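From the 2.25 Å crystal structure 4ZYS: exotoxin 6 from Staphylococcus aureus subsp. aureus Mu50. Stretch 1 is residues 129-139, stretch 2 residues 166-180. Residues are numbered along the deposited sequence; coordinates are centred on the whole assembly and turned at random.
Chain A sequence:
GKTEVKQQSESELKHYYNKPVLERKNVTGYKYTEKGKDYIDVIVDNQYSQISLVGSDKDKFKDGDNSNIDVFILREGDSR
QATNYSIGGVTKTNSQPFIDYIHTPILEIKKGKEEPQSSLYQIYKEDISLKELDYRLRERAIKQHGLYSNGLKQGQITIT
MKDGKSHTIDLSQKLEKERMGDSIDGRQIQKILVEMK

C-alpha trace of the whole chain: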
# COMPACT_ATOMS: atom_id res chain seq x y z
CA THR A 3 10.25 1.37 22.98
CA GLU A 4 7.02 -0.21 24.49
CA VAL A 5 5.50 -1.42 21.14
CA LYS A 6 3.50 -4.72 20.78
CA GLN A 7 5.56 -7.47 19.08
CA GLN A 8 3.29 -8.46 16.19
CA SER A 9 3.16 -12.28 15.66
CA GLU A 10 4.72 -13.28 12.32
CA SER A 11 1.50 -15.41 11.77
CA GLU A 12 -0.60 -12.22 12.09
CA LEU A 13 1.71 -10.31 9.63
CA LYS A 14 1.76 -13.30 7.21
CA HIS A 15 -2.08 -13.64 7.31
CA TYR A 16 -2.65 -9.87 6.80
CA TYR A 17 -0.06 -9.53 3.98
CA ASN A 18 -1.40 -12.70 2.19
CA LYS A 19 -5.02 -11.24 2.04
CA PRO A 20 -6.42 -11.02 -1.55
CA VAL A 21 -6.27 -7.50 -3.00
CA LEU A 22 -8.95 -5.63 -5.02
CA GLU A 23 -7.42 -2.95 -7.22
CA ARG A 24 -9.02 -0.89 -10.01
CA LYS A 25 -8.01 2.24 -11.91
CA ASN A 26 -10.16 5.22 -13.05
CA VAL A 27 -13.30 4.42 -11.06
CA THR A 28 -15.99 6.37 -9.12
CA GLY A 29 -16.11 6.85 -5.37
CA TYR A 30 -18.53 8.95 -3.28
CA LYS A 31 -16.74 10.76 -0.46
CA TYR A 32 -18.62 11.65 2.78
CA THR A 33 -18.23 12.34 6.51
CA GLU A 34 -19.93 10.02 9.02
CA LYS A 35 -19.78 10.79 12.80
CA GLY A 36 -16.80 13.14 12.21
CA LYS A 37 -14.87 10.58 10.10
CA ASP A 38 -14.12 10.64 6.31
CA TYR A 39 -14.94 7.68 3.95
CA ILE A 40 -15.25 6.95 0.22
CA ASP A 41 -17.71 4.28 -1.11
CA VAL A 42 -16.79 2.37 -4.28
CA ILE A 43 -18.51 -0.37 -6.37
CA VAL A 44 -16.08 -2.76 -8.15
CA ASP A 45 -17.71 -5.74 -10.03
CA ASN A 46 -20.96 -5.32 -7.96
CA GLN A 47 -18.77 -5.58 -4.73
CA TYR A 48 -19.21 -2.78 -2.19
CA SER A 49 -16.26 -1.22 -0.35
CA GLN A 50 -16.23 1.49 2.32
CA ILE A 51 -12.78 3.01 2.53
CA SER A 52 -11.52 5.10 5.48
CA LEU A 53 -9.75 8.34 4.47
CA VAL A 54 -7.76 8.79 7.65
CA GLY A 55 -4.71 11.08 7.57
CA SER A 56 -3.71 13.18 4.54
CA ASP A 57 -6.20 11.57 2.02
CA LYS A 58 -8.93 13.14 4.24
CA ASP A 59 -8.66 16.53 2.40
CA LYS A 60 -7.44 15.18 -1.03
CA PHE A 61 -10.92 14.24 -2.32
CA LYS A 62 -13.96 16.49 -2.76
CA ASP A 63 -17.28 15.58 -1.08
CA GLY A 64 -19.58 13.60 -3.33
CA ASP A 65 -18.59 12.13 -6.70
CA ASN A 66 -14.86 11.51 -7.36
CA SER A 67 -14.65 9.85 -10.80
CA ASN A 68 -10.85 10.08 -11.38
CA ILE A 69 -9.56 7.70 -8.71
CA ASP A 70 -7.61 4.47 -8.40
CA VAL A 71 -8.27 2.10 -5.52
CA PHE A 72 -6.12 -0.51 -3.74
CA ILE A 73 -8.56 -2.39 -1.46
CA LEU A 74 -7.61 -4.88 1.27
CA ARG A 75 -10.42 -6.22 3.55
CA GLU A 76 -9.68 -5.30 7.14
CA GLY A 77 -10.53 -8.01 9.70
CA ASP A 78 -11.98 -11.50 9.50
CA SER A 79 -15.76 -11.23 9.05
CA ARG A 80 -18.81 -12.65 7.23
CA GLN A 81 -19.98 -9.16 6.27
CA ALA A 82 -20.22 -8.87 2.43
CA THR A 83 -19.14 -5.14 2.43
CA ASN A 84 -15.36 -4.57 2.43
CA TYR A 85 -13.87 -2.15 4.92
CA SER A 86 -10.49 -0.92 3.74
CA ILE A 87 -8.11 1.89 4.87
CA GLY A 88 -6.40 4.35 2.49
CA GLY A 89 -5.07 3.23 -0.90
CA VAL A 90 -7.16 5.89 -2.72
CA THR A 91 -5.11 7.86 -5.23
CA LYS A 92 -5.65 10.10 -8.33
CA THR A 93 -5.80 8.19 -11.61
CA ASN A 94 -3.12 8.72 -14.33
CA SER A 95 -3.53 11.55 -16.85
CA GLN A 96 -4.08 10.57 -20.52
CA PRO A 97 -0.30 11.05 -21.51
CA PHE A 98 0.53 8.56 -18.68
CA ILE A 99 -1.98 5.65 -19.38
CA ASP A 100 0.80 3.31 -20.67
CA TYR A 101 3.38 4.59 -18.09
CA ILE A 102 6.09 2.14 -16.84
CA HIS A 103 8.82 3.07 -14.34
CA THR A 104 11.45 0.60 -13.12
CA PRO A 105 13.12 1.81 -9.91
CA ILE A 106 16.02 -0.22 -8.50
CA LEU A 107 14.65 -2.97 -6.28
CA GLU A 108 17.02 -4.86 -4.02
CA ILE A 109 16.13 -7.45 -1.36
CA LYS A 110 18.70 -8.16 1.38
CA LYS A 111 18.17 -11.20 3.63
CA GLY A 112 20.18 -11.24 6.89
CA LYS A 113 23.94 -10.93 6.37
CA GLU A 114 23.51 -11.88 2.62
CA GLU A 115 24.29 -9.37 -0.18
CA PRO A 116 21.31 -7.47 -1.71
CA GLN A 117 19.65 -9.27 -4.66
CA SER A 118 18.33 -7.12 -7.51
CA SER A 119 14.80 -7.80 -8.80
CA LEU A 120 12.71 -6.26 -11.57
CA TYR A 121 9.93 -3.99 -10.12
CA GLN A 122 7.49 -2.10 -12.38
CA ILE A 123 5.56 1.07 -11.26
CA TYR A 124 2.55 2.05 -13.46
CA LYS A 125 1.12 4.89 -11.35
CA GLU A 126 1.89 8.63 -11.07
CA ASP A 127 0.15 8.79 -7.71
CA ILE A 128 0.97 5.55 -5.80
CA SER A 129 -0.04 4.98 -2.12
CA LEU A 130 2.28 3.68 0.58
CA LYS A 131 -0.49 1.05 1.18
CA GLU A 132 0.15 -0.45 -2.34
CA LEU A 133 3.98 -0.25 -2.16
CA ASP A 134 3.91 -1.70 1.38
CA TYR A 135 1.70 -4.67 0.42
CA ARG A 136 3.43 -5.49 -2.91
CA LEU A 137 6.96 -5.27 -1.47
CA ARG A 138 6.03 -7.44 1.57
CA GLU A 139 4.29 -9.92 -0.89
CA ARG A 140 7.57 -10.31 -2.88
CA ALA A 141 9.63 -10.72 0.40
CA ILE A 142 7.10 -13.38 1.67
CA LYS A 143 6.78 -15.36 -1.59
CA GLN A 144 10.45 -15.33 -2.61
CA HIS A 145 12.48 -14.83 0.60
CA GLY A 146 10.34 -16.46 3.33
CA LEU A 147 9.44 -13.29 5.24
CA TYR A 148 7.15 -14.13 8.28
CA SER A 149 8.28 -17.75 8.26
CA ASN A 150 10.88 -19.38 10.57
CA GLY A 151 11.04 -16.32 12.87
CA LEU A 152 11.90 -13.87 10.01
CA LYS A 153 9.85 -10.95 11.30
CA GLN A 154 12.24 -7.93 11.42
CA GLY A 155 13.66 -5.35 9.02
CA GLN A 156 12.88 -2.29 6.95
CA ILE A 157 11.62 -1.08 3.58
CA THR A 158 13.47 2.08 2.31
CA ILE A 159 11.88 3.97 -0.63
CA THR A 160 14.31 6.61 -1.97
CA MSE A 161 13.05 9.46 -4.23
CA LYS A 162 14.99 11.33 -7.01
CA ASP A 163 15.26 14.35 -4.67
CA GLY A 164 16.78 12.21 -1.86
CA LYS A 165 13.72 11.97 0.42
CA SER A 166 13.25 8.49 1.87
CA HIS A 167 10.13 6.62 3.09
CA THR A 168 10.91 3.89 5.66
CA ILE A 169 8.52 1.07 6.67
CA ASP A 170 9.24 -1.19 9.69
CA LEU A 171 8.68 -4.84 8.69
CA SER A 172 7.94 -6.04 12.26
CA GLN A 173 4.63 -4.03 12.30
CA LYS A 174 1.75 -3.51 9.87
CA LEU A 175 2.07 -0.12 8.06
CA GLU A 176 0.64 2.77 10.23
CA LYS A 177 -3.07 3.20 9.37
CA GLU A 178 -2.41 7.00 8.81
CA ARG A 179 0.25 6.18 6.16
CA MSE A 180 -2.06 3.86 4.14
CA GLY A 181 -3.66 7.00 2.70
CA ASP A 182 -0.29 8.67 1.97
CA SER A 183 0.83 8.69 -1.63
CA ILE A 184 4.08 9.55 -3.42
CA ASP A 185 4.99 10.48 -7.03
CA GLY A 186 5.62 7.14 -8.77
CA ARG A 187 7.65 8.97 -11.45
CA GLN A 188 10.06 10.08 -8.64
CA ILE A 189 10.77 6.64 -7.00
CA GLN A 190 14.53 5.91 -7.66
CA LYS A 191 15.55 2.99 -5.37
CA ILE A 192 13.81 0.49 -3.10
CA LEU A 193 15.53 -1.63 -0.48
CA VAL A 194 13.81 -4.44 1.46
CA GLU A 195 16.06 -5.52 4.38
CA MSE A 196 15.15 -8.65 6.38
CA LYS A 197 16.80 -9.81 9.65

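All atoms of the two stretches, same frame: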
# COMPACT_ATOMS: atom_id res chain seq x y z
N SER A 129 0.06 4.94 -3.57
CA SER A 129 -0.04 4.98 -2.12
C SER A 129 1.01 4.11 -1.45
O SER A 129 1.43 3.09 -2.00
CB SER A 129 -1.43 4.54 -1.66
OG SER A 129 -1.66 3.17 -1.94
N LEU A 130 1.39 4.48 -0.22
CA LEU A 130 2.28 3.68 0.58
C LEU A 130 1.63 2.36 0.88
O LEU A 130 2.35 1.37 0.99
CB LEU A 130 2.69 4.41 1.87
CG LEU A 130 3.66 5.57 1.69
CD1 LEU A 130 3.93 6.22 2.99
CD2 LEU A 130 4.97 5.10 1.08
N LYS A 131 0.26 2.31 0.96
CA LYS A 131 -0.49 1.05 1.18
C LYS A 131 -0.14 0.03 0.09
O LYS A 131 0.10 -1.14 0.43
CB LYS A 131 -2.02 1.31 1.17
CG LYS A 131 -2.86 0.02 1.30
CD LYS A 131 -4.35 0.24 1.02
CE LYS A 131 -5.22 -0.87 1.55
NZ LYS A 131 -5.20 -0.93 3.03
N GLU A 132 -0.14 0.45 -1.21
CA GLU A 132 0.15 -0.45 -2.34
C GLU A 132 1.62 -0.89 -2.35
O GLU A 132 1.90 -2.09 -2.50
CB GLU A 132 -0.20 0.22 -3.67
CG GLU A 132 0.16 -0.63 -4.88
CD GLU A 132 -0.23 -0.06 -6.23
OE1 GLU A 132 -1.17 0.77 -6.27
OE2 GLU A 132 0.40 -0.43 -7.25
N LEU A 133 2.56 0.07 -2.17
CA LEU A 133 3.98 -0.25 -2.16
C LEU A 133 4.30 -1.17 -1.00
O LEU A 133 5.04 -2.12 -1.16
CB LEU A 133 4.84 1.02 -2.10
CG LEU A 133 4.88 1.85 -3.37
CD1 LEU A 133 5.16 3.29 -3.08
CD2 LEU A 133 5.87 1.27 -4.38
N ASP A 134 3.70 -0.91 0.17
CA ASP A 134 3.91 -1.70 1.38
C ASP A 134 3.46 -3.15 1.16
O ASP A 134 4.26 -4.06 1.35
CB ASP A 134 3.17 -1.07 2.57
CG ASP A 134 3.17 -1.89 3.84
OD1 ASP A 134 4.26 -2.07 4.43
OD2 ASP A 134 2.08 -2.28 4.29
N TYR A 135 2.23 -3.34 0.66
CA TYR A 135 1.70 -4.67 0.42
C TYR A 135 2.52 -5.44 -0.62
O TYR A 135 2.85 -6.60 -0.37
CB TYR A 135 0.23 -4.60 -0.02
CG TYR A 135 -0.38 -5.98 -0.21
CD1 TYR A 135 -0.25 -6.66 -1.41
CD2 TYR A 135 -1.10 -6.59 0.81
CE1 TYR A 135 -0.79 -7.93 -1.59
CE2 TYR A 135 -1.64 -7.86 0.65
CZ TYR A 135 -1.49 -8.53 -0.55
OH TYR A 135 -2.01 -9.78 -0.75
N ARG A 136 2.75 -4.83 -1.79
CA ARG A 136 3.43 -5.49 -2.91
C ARG A 136 4.90 -5.82 -2.59
O ARG A 136 5.40 -6.85 -3.04
CB ARG A 136 3.33 -4.65 -4.20
CG ARG A 136 1.90 -4.49 -4.73
CD ARG A 136 1.33 -5.83 -5.22
NE ARG A 136 0.05 -5.66 -5.89
CZ ARG A 136 -0.84 -6.64 -6.06
NH1 ARG A 136 -0.61 -7.85 -5.55
NH2 ARG A 136 -1.96 -6.41 -6.71
N LEU A 137 5.57 -4.98 -1.80
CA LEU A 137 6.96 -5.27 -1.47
C LEU A 137 7.03 -6.40 -0.41
O LEU A 137 7.87 -7.30 -0.52
CB LEU A 137 7.71 -4.01 -1.02
CG LEU A 137 7.95 -2.96 -2.14
CD1 LEU A 137 8.27 -1.60 -1.55
CD2 LEU A 137 8.99 -3.41 -3.13
N ARG A 138 6.11 -6.39 0.55
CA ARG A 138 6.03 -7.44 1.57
C ARG A 138 5.61 -8.76 0.92
O ARG A 138 6.16 -9.78 1.29
CB ARG A 138 5.07 -7.02 2.71
CG ARG A 138 5.62 -5.85 3.57
CD ARG A 138 5.00 -5.82 4.94
NE ARG A 138 4.99 -4.47 5.50
CZ ARG A 138 4.97 -4.19 6.80
NH1 ARG A 138 5.01 -5.16 7.70
NH2 ARG A 138 4.91 -2.93 7.22
N GLU A 139 4.74 -8.74 -0.11
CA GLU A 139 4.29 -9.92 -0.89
C GLU A 139 5.47 -10.63 -1.57
O GLU A 139 5.56 -11.85 -1.50
CB GLU A 139 3.26 -9.48 -1.95
CG GLU A 139 2.69 -10.61 -2.80
CD GLU A 139 1.63 -10.15 -3.78
OE1 GLU A 139 1.82 -9.08 -4.41
OE2 GLU A 139 0.61 -10.86 -3.92
N SER A 166 13.48 9.91 1.69
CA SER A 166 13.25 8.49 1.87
C SER A 166 11.99 8.23 2.69
O SER A 166 11.63 9.03 3.57
CB SER A 166 14.46 7.82 2.51
OG SER A 166 14.68 8.30 3.81
N HIS A 167 11.30 7.12 2.38
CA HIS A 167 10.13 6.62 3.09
C HIS A 167 10.55 5.29 3.69
O HIS A 167 10.97 4.42 2.94
CB HIS A 167 8.90 6.49 2.16
CG HIS A 167 8.56 7.77 1.49
ND1 HIS A 167 7.83 8.75 2.15
CD2 HIS A 167 8.91 8.23 0.28
CE1 HIS A 167 7.76 9.76 1.31
NE2 HIS A 167 8.40 9.50 0.17
N THR A 168 10.52 5.16 5.02
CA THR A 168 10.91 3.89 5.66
C THR A 168 9.69 3.23 6.30
O THR A 168 8.84 3.90 6.87
CB THR A 168 12.03 4.06 6.68
OG1 THR A 168 11.53 4.83 7.77
CG2 THR A 168 13.26 4.71 6.10
N ILE A 169 9.60 1.90 6.15
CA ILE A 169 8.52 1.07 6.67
C ILE A 169 9.10 -0.09 7.46
O ILE A 169 9.81 -0.92 6.89
CB ILE A 169 7.56 0.56 5.55
CG1 ILE A 169 7.06 1.73 4.63
CG2 ILE A 169 6.42 -0.23 6.18
CD1 ILE A 169 6.19 1.34 3.37
N ASP A 170 8.79 -0.15 8.78
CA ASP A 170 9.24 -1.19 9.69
C ASP A 170 8.49 -2.50 9.38
O ASP A 170 7.26 -2.53 9.32
CB ASP A 170 9.03 -0.71 11.14
CG ASP A 170 9.42 -1.65 12.27
OD1 ASP A 170 9.93 -2.76 11.98
OD2 ASP A 170 9.19 -1.29 13.44
N LEU A 171 9.24 -3.56 9.10
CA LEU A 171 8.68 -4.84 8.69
C LEU A 171 8.07 -5.64 9.83
O LEU A 171 7.26 -6.55 9.57
CB LEU A 171 9.75 -5.69 7.98
CG LEU A 171 10.05 -5.28 6.52
CD1 LEU A 171 11.10 -6.21 5.87
CD2 LEU A 171 8.77 -5.28 5.67
N SER A 172 8.43 -5.32 11.08
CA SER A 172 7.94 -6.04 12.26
C SER A 172 6.53 -5.58 12.67
O SER A 172 5.93 -6.18 13.57
CB SER A 172 8.92 -5.91 13.43
OG SER A 172 8.94 -4.61 13.97
N GLN A 173 5.99 -4.53 12.02
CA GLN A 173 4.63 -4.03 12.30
C GLN A 173 3.87 -3.91 11.02
O GLN A 173 4.52 -3.74 9.99
CB GLN A 173 4.67 -2.63 12.97
CG GLN A 173 5.42 -2.51 14.30
CD GLN A 173 4.78 -3.28 15.43
OE1 GLN A 173 3.56 -3.48 15.48
NE2 GLN A 173 5.59 -3.71 16.39
N LYS A 174 2.52 -3.88 11.07
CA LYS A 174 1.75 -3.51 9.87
C LYS A 174 2.07 -2.04 9.58
O LYS A 174 2.46 -1.34 10.52
CB LYS A 174 0.23 -3.67 10.08
CG LYS A 174 -0.29 -5.10 10.26
CD LYS A 174 -1.78 -5.19 10.04
CE LYS A 174 -2.66 -4.71 11.17
NZ LYS A 174 -4.09 -4.67 10.75
N LEU A 175 1.88 -1.55 8.35
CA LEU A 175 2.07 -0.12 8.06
C LEU A 175 1.07 0.68 8.90
O LEU A 175 -0.06 0.21 9.10
CB LEU A 175 1.82 0.13 6.56
CG LEU A 175 1.85 1.58 6.04
CD1 LEU A 175 3.22 2.19 6.19
CD2 LEU A 175 1.40 1.64 4.58
N GLU A 176 1.50 1.87 9.42
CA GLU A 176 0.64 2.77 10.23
C GLU A 176 -0.61 3.11 9.41
O GLU A 176 -0.49 3.48 8.24
CB GLU A 176 1.39 4.05 10.62
CG GLU A 176 2.53 3.84 11.60
CD GLU A 176 3.92 3.56 11.04
OE1 GLU A 176 4.04 3.21 9.84
OE2 GLU A 176 4.89 3.67 11.82
N LYS A 177 -1.78 2.95 10.01
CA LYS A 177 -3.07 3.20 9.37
C LYS A 177 -3.10 4.58 8.68
O LYS A 177 -3.52 4.66 7.53
CB LYS A 177 -4.22 3.03 10.36
CG LYS A 177 -4.57 1.57 10.62
CD LYS A 177 -5.76 1.45 11.56
CE LYS A 177 -5.76 0.19 12.39
NZ LYS A 177 -6.13 -1.03 11.61
N GLU A 178 -2.52 5.63 9.34
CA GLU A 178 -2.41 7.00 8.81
C GLU A 178 -1.59 7.09 7.52
O GLU A 178 -1.78 8.04 6.75
CB GLU A 178 -1.78 7.93 9.86
CG GLU A 178 -2.72 8.32 10.97
CD GLU A 178 -3.78 9.35 10.64
OE1 GLU A 178 -3.44 10.55 10.58
OE2 GLU A 178 -4.97 8.97 10.54
N ARG A 179 -0.65 6.15 7.31
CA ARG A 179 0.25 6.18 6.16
C ARG A 179 -0.32 5.41 4.97
O ARG A 179 0.17 5.58 3.85
CB ARG A 179 1.62 5.64 6.55
CG ARG A 179 2.35 6.54 7.52
CD ARG A 179 3.62 5.90 7.99
NE ARG A 179 4.67 6.05 6.99
CZ ARG A 179 5.77 5.32 6.93
NH1 ARG A 179 5.98 4.34 7.81
NH2 ARG A 179 6.69 5.57 6.01
N MSE A 180 -1.40 4.63 5.19
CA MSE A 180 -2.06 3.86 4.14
C MSE A 180 -2.72 4.79 3.13
O MSE A 180 -2.87 4.42 1.97
CB MSE A 180 -3.06 2.86 4.72
CG MSE A 180 -2.37 1.67 5.39
SE MSE A 180 -3.68 0.53 6.25
CE MSE A 180 -2.51 -0.62 7.06

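A helix can be fastened to a strand and the loop that follows it with very few hydrogen bonds, provided that one long polar side chain reaches a backbone carbonyl while apolar groups fill the rest of the gap. Exotoxin 6 gives a compact example. Residues 130-139 form the beginning of a helix that runs on beyond the stretch, and S129 occupies its N-cap position: its OG accepts a hydrogen bond from E132 N at 3.2 Å, capping an amide of the first turn, which otherwise makes only a weak backbone bond, to S129 O. The second stretch opens as a strand, 166-170, whose axis approaches that of the helix to 10.6 Å at 56° between their N-to-C directions. A type I turn from D170 to Q173 then redirects the chain, and the remainder passes back along the helix. The register records this reversal: R138 lies nearest L171, D134 nearest L175, and K131 nearest M180, where the CA atoms of K131 and M180 are 4.4 Å apart. Together the two stretches bury 614 Å².

The turn is steadied from within by D170, whose OD1 accepts from both S172 N at 3.1 Å and S172 OG at 2.9 Å. Its far end supplies the acceptor for the principal polar link. The CA-to-CB bond of R138 points toward the second stretch, and its guanidinium donates to the carbonyl of Q173 through both terminal nitrogens, with NH1 2.7 Å and NH2 2.9 Å from Q173 O. This carbonyl lies near the guanidinium plane, at its edge, where the N-H groups are directed, while L171 CA covers one face. Proximity alone is not enough: R138 NH1 is also 3.2 Å from L171 O, but the angle is too poor for a hydrogen bond.

The arginine is held in place from its own helix. D134, one turn earlier, forms a salt bridge with it, D134 OD1 lying 2.7 Å from R138 NE and also accepting from R138 NH2 at 3.0 Å. The carboxylate thus balances the positive charge in a buried setting and helps to orient the donors. Apolar groups pack around the pair: I169 CG2 is 3.3 Å from D134 OD1 and equally close to R138 NH2, and L175 CB is 3.3 Å from D134 OD2.

Near the start of the helix the contact depends on shape. L130, buried and with its CA-to-CB bond directed toward the second stretch, brings its CB to 4.1 Å from L175 CD2 and its CD2 to 4.3 Å from H167 CB. Its CB also lies 3.4 Å from R179 O. The guanidinium of R179 is anchored within its stretch, NH1 and NH2 donating to T168 O at 3.0 and 2.9 Å, and NH1 forming a salt bridge with E176 OE1 at 3.0 Å; it thereby ties the returning segment to the strand. At the start of the helix, K131 CB rests 3.3 Å from the backbone O of selenomethionine M180, closing the interface where the two backbones come nearest.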